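Long-range contact in membrane protein (Acinetobacter baumannii AB307-0294, PDB 5DL5), which is an OprD-family outer-membrane beta-barrel porin that probably forms a channel for the passage of small substrates and antibiotics across the outer membrane: residues A[348-361]-A[372-386]. Sequence-based numbering, arbitrary orientation.
Sequences LPGLNWTTAFVYGW and AQEREFFNQVKYTVQ
Gln-373 starts the run by taking the hydroxyl of Tyr-359: OH gives its proton to OE1 at 2.6 Å, coming from well above the plane of the amide, which the extended end of the glutamine side chain holds out beside the phenol. Next along, Glu-374 trades two backbone bonds with Gly-360, while its carboxylate looks to the other face, where OE2 meets Tyr-402 and Ser-324. Arg-375 lays CB against the edge of the Tyr-359 ring and CD against the edge of Phe-357, its CD 4.0 Å from Phe-357 CE1. Glu-376, paired through its backbone with Val-358, shares the face of Glu-374 and sends its carboxylate to Ser-400 and to the backbone N-H groups of Met-323 and Ser-324. The Phe-377 ring leans over to strand 351-361, bringing CE1 to 3.2 Å from Thr-355 OG1.

At Asn-379 one oxygen is gripped twice. Trp-353 NE1 reaches OD1 at 3.1 Å on a lone pair, indole and amide only 8° from coplanar; Thr-355 OG1 donates to the same OD1 at 2.7 Å, but from above the amide plane. The two bonds should fix how the amide is turned, and its ND2 lies above one face of the Phe-377 ring, out toward the rim. Val-381 then splits its methyls, CG1 touching Leu-351 CD1 at 3.6 Å and CG2 resting near Trp-353 CD1. With CG anti to the backbone N (chi1 178°), the Tyr-383 ring reaches over to the type II turn 348-351, its edge meeting Pro-349 O. Thr-384 N closes the ladder on Gly-350 O at 2.9 Å.

Strands 351-361 and 372-384, their short axes at 173°, are the arms of a beta hairpin and neighbouring staves of an antiparallel porin barrel; the aromatic-rich face probably looks out to the membrane, the Glu-374 and Glu-376 face inward.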
loop_
_atom_site.group_PDB
_atom_site.type_symbol
_atom_site.label_atom_id
_atom_site.label_comp_id
_atom_site.label_asym_id
_atom_site.label_seq_id
_atom_site.Cartn_x
_atom_site.Cartn_y
_atom_site.Cartn_z
ATOM N N LEU A 348 -16.464 4.449 24.386
ATOM C CA LEU A 348 -15.134 3.834 24.603
ATOM C C LEU A 348 -14.046 4.566 23.779
ATOM O O LEU A 348 -13.977 4.407 22.566
ATOM C CB LEU A 348 -15.115 2.323 24.305
ATOM C CG LEU A 348 -13.760 1.670 24.716
ATOM C CD1 LEU A 348 -13.409 1.816 26.201
ATOM C CD2 LEU A 348 -13.698 0.199 24.322
ATOM N N PRO A 349 -13.206 5.392 24.440
ATOM C CA PRO A 349 -12.226 6.110 23.635
ATOM C C PRO A 349 -11.256 5.119 22.983
ATOM O O PRO A 349 -10.941 4.015 23.544
ATOM C CB PRO A 349 -11.539 7.039 24.641
ATOM C CG PRO A 349 -12.464 7.151 25.771
ATOM C CD PRO A 349 -13.205 5.846 25.854
ATOM N N GLY A 350 -10.892 5.469 21.758
ATOM C CA GLY A 350 -10.111 4.659 20.910
ATOM C C GLY A 350 -10.734 3.464 20.238
ATOM O O GLY A 350 -9.985 2.753 19.563
ATOM N N LEU A 351 -12.049 3.223 20.385
ATOM C CA LEU A 351 -12.753 2.159 19.622
ATOM C C LEU A 351 -13.427 2.774 18.407
ATOM O O LEU A 351 -14.111 3.784 18.556
ATOM C CB LEU A 351 -13.774 1.442 20.526
ATOM C CG LEU A 351 -14.589 0.326 19.869
ATOM C CD1 LEU A 351 -13.728 -0.866 19.598
ATOM C CD2 LEU A 351 -15.731 -0.131 20.762
ATOM N N ASN A 352 -13.173 2.217 17.206
ATOM C CA ASN A 352 -13.726 2.684 15.926
ATOM C C ASN A 352 -14.294 1.520 15.132
ATOM O O ASN A 352 -13.753 0.388 15.178
ATOM C CB ASN A 352 -12.642 3.333 15.009
ATOM C CG ASN A 352 -12.025 4.576 15.616
ATOM O OD1 ASN A 352 -10.804 4.696 15.664
ATOM N ND2 ASN A 352 -12.841 5.516 16.052
ATOM N N TRP A 353 -15.327 1.791 14.342
ATOM C CA TRP A 353 -15.962 0.752 13.499
ATOM C C TRP A 353 -16.153 1.347 12.098
ATOM O O TRP A 353 -16.634 2.499 11.979
ATOM C CB TRP A 353 -17.275 0.270 14.129
ATOM C CG TRP A 353 -18.135 -0.582 13.208
ATOM C CD1 TRP A 353 -17.723 -1.667 12.477
ATOM C CD2 TRP A 353 -19.544 -0.441 12.922
ATOM N NE1 TRP A 353 -18.759 -2.193 11.784
ATOM C CE2 TRP A 353 -19.893 -1.474 12.037
ATOM C CE3 TRP A 353 -20.550 0.435 13.372
ATOM C CZ2 TRP A 353 -21.211 -1.624 11.492
ATOM C CZ3 TRP A 353 -21.877 0.297 12.831
ATOM C CH2 TRP A 353 -22.175 -0.731 11.902
ATOM N N THR A 354 -15.779 0.583 11.091
ATOM C CA THR A 354 -15.953 0.934 9.701
ATOM C C THR A 354 -16.737 -0.186 9.050
ATOM O O THR A 354 -16.438 -1.415 9.281
ATOM C CB THR A 354 -14.599 1.103 8.935
ATOM O OG1 THR A 354 -14.052 2.330 9.314
ATOM C CG2 THR A 354 -14.861 1.272 7.395
ATOM N N THR A 355 -17.789 0.191 8.320
ATOM C CA THR A 355 -18.522 -0.817 7.517
ATOM C C THR A 355 -18.596 -0.209 6.112
ATOM O O THR A 355 -18.745 1.005 5.968
ATOM C CB THR A 355 -19.859 -1.265 8.171
ATOM O OG1 THR A 355 -20.383 -2.414 7.495
ATOM C CG2 THR A 355 -20.917 -0.204 8.079
ATOM N N ALA A 356 -18.496 -1.047 5.090
ATOM C CA ALA A 356 -18.565 -0.591 3.752
ATOM C C ALA A 356 -19.103 -1.679 2.831
ATOM O O ALA A 356 -19.010 -2.894 3.116
ATOM C CB ALA A 356 -17.147 -0.179 3.280
ATOM N N PHE A 357 -19.701 -1.228 1.743
ATOM C CA PHE A 357 -20.196 -2.071 0.670
ATOM C C PHE A 357 -19.694 -1.492 -0.672
ATOM O O PHE A 357 -19.806 -0.315 -0.832
ATOM C CB PHE A 357 -21.679 -2.129 0.670
ATOM C CG PHE A 357 -22.226 -2.896 -0.477
ATOM C CD1 PHE A 357 -22.156 -4.276 -0.486
ATOM C CD2 PHE A 357 -22.807 -2.243 -1.578
ATOM C CE1 PHE A 357 -22.623 -5.023 -1.558
ATOM C CE2 PHE A 357 -23.321 -2.993 -2.653
ATOM C CZ PHE A 357 -23.208 -4.384 -2.631
ATOM N N VAL A 358 -19.041 -2.325 -1.496
ATOM C CA VAL A 358 -18.513 -1.925 -2.777
ATOM C C VAL A 358 -19.011 -2.923 -3.847
ATOM O O VAL A 358 -19.039 -4.160 -3.603
ATOM C CB VAL A 358 -16.952 -1.929 -2.830
ATOM C CG1 VAL A 358 -16.525 -1.291 -4.158
ATOM C CG2 VAL A 358 -16.409 -1.188 -1.610
ATOM N N TYR A 359 -19.516 -2.361 -4.949
ATOM C CA TYR A 359 -20.119 -3.178 -6.037
ATOM C C TYR A 359 -19.383 -2.773 -7.288
ATOM O O TYR A 359 -19.349 -1.539 -7.620
ATOM C CB TYR A 359 -21.640 -2.888 -6.123
ATOM C CG TYR A 359 -22.301 -3.662 -7.192
ATOM C CD1 TYR A 359 -22.488 -5.077 -7.092
ATOM C CD2 TYR A 359 -22.726 -3.028 -8.336
ATOM C CE1 TYR A 359 -23.059 -5.801 -8.141
ATOM C CE2 TYR A 359 -23.280 -3.709 -9.380
ATOM C CZ TYR A 359 -23.442 -5.084 -9.321
ATOM O OH TYR A 359 -24.049 -5.648 -10.419
ATOM N N GLY A 360 -18.939 -3.767 -8.048
ATOM C CA GLY A 360 -18.127 -3.561 -9.245
ATOM C C GLY A 360 -18.767 -4.255 -10.397
ATOM O O GLY A 360 -19.307 -5.340 -10.213
ATOM N N TRP A 361 -18.659 -3.681 -11.621
ATOM C CA TRP A 361 -19.293 -4.289 -12.769
ATOM C C TRP A 361 -18.617 -3.917 -14.058
ATOM O O TRP A 361 -17.707 -3.092 -14.026
ATOM C CB TRP A 361 -20.800 -3.868 -12.797
ATOM C CG TRP A 361 -21.091 -2.461 -13.124
ATOM C CD1 TRP A 361 -21.375 -1.958 -14.394
ATOM C CD2 TRP A 361 -21.082 -1.322 -12.230
ATOM N NE1 TRP A 361 -21.535 -0.591 -14.317
ATOM C CE2 TRP A 361 -21.354 -0.192 -13.000
ATOM C CE3 TRP A 361 -20.815 -1.143 -10.853
ATOM C CZ2 TRP A 361 -21.488 1.079 -12.425
ATOM C CZ3 TRP A 361 -20.917 0.200 -10.302
ATOM C CH2 TRP A 361 -21.210 1.244 -11.092
ATOM N N ALA A 372 -18.677 -9.086 -16.310
ATOM C CA ALA A 372 -18.490 -9.712 -14.966
ATOM C C ALA A 372 -18.595 -8.620 -13.879
ATOM O O ALA A 372 -18.554 -7.374 -14.137
ATOM C CB ALA A 372 -17.119 -10.481 -14.864
ATOM N N GLN A 373 -18.834 -9.107 -12.664
ATOM C CA GLN A 373 -19.149 -8.270 -11.506
ATOM C C GLN A 373 -18.557 -8.864 -10.258
ATOM O O GLN A 373 -18.334 -10.042 -10.190
ATOM C CB GLN A 373 -20.714 -8.270 -11.278
ATOM C CG GLN A 373 -21.437 -7.750 -12.469
ATOM C CD GLN A 373 -22.859 -8.156 -12.507
ATOM O OE1 GLN A 373 -23.721 -7.327 -12.421
ATOM N NE2 GLN A 373 -23.115 -9.461 -12.648
ATOM N N GLU A 374 -18.444 -8.026 -9.246
ATOM C CA GLU A 374 -18.005 -8.457 -7.952
ATOM C C GLU A 374 -18.597 -7.528 -6.891
ATOM O O GLU A 374 -18.972 -6.378 -7.194
ATOM C CB GLU A 374 -16.479 -8.375 -7.860
ATOM C CG GLU A 374 -15.897 -6.988 -8.028
ATOM C CD GLU A 374 -14.321 -6.965 -7.990
ATOM O OE1 GLU A 374 -13.680 -6.080 -8.594
ATOM O OE2 GLU A 374 -13.681 -7.839 -7.312
ATOM N N ARG A 375 -18.730 -8.058 -5.683
ATOM C CA ARG A 375 -19.035 -7.226 -4.573
ATOM C C ARG A 375 -18.390 -7.679 -3.276
ATOM O O ARG A 375 -18.200 -8.870 -3.054
ATOM C CB ARG A 375 -20.575 -7.250 -4.343
ATOM C CG ARG A 375 -21.086 -8.505 -3.770
ATOM C CD ARG A 375 -22.611 -8.421 -3.651
ATOM N NE ARG A 375 -23.043 -9.625 -3.026
ATOM C CZ ARG A 375 -23.468 -10.709 -3.655
ATOM N NH1 ARG A 375 -23.592 -10.725 -4.993
ATOM N NH2 ARG A 375 -23.764 -11.787 -2.923
ATOM N N GLU A 376 -18.253 -6.694 -2.400
ATOM C CA GLU A 376 -17.608 -6.874 -1.160
ATOM C C GLU A 376 -18.291 -6.117 -0.053
ATOM O O GLU A 376 -18.529 -4.909 -0.177
ATOM C CB GLU A 376 -16.119 -6.390 -1.244
ATOM C CG GLU A 376 -15.301 -6.886 -0.063
ATOM C CD GLU A 376 -13.790 -6.590 -0.167
ATOM O OE1 GLU A 376 -13.143 -6.617 0.924
ATOM O OE2 GLU A 376 -13.215 -6.343 -1.289
ATOM N N PHE A 377 -18.611 -6.839 0.986
ATOM C CA PHE A 377 -19.075 -6.312 2.293
ATOM C C PHE A 377 -17.927 -6.395 3.358
ATOM O O PHE A 377 -17.405 -7.488 3.682
ATOM C CB PHE A 377 -20.324 -7.053 2.820
ATOM C CG PHE A 377 -20.923 -6.424 4.091
ATOM C CD1 PHE A 377 -21.086 -5.019 4.222
ATOM C CD2 PHE A 377 -21.346 -7.237 5.211
ATOM C CE1 PHE A 377 -21.634 -4.461 5.396
ATOM C CE2 PHE A 377 -21.922 -6.669 6.363
ATOM C CZ PHE A 377 -22.072 -5.309 6.460
ATOM N N PHE A 378 -17.507 -5.234 3.832
ATOM C CA PHE A 378 -16.316 -5.133 4.708
ATOM C C PHE A 378 -16.723 -4.599 6.094
ATOM O O PHE A 378 -17.563 -3.624 6.182
ATOM C CB PHE A 378 -15.375 -4.123 4.010
ATOM C CG PHE A 378 -14.182 -3.703 4.885
ATOM C CD1 PHE A 378 -13.050 -4.529 4.950
ATOM C CD2 PHE A 378 -14.196 -2.533 5.621
ATOM C CE1 PHE A 378 -11.941 -4.136 5.741
ATOM C CE2 PHE A 378 -13.135 -2.195 6.479
ATOM C CZ PHE A 378 -11.999 -2.958 6.494
ATOM N N ASN A 379 -16.166 -5.169 7.171
ATOM C CA ASN A 379 -16.286 -4.593 8.487
ATOM C C ASN A 379 -14.929 -4.617 9.162
ATOM O O ASN A 379 -14.185 -5.618 9.042
ATOM C CB ASN A 379 -17.285 -5.322 9.335
ATOM C CG ASN A 379 -18.702 -5.033 8.902
ATOM O OD1 ASN A 379 -19.307 -4.088 9.365
ATOM N ND2 ASN A 379 -19.214 -5.830 7.932
ATOM N N GLN A 380 -14.611 -3.525 9.828
ATOM C CA GLN A 380 -13.448 -3.498 10.671
ATOM C C GLN A 380 -13.769 -2.837 11.976
ATOM O O GLN A 380 -14.376 -1.805 12.015
ATOM C CB GLN A 380 -12.258 -2.770 9.982
ATOM C CG GLN A 380 -11.062 -2.673 10.918
ATOM C CD GLN A 380 -9.815 -2.221 10.166
ATOM O OE1 GLN A 380 -9.214 -2.959 9.396
ATOM N NE2 GLN A 380 -9.457 -0.994 10.362
ATOM N N VAL A 381 -13.402 -3.484 13.049
ATOM C CA VAL A 381 -13.353 -2.862 14.332
ATOM C C VAL A 381 -11.892 -2.726 14.759
ATOM O O VAL A 381 -11.062 -3.679 14.634
ATOM C CB VAL A 381 -14.080 -3.691 15.372
ATOM C CG1 VAL A 381 -13.858 -3.121 16.778
ATOM C CG2 VAL A 381 -15.563 -3.746 15.063
ATOM N N LYS A 382 -11.600 -1.571 15.296
ATOM C CA LYS A 382 -10.264 -1.265 15.745
ATOM C C LYS A 382 -10.295 -0.641 17.119
ATOM O O LYS A 382 -11.165 0.243 17.380
ATOM C CB LYS A 382 -9.584 -0.311 14.746
ATOM C CG LYS A 382 -8.148 -0.024 15.205
ATOM C CD LYS A 382 -7.224 0.583 14.142
ATOM C CE LYS A 382 -5.825 0.425 14.693
ATOM N NZ LYS A 382 -4.835 0.904 13.723
ATOM N N TYR A 383 -9.406 -1.073 18.012
ATOM C CA TYR A 383 -9.208 -0.450 19.322
ATOM C C TYR A 383 -7.736 -0.012 19.465
ATOM O O TYR A 383 -6.824 -0.862 19.288
ATOM C CB TYR A 383 -9.544 -1.463 20.444
ATOM C CG TYR A 383 -9.306 -0.888 21.734
ATOM C CD1 TYR A 383 -10.039 0.244 22.153
ATOM C CD2 TYR A 383 -8.316 -1.363 22.568
ATOM C CE1 TYR A 383 -9.766 0.868 23.357
ATOM C CE2 TYR A 383 -8.076 -0.753 23.781
ATOM C CZ TYR A 383 -8.781 0.356 24.154
ATOM O OH TYR A 383 -8.528 0.930 25.391
ATOM N N THR A 384 -7.502 1.242 19.869
ATOM C CA THR A 384 -6.170 1.766 20.164
ATOM C C THR A 384 -6.145 2.166 21.587
ATOM O O THR A 384 -7.077 2.840 22.034
ATOM C CB THR A 384 -5.844 2.956 19.237
ATOM O OG1 THR A 384 -5.963 2.458 17.938
ATOM C CG2 THR A 384 -4.414 3.446 19.330
ATOM N N VAL A 385 -5.112 1.761 22.323
ATOM C CA VAL A 385 -4.969 2.062 23.712
ATOM C C VAL A 385 -4.667 3.540 23.801
ATOM O O VAL A 385 -3.821 4.038 23.064
ATOM C CB VAL A 385 -3.831 1.197 24.377
ATOM C CG1 VAL A 385 -3.592 1.590 25.835
ATOM C CG2 VAL A 385 -4.165 -0.290 24.340
ATOM N N GLN A 386 -5.340 4.226 24.695
ATOM C CA GLN A 386 -5.282 5.706 24.814
ATOM C C GLN A 386 -4.277 6.176 25.846
ATOM O O GLN A 386 -3.681 7.196 25.673
ATOM C CB GLN A 386 -6.695 6.314 25.136
ATOM C CG GLN A 386 -7.723 6.145 23.982
ATOM C CD GLN A 386 -7.180 6.545 22.629
ATOM O OE1 GLN A 386 -6.726 7.665 22.459
ATOM N NE2 GLN A 386 -7.214 5.649 21.659
#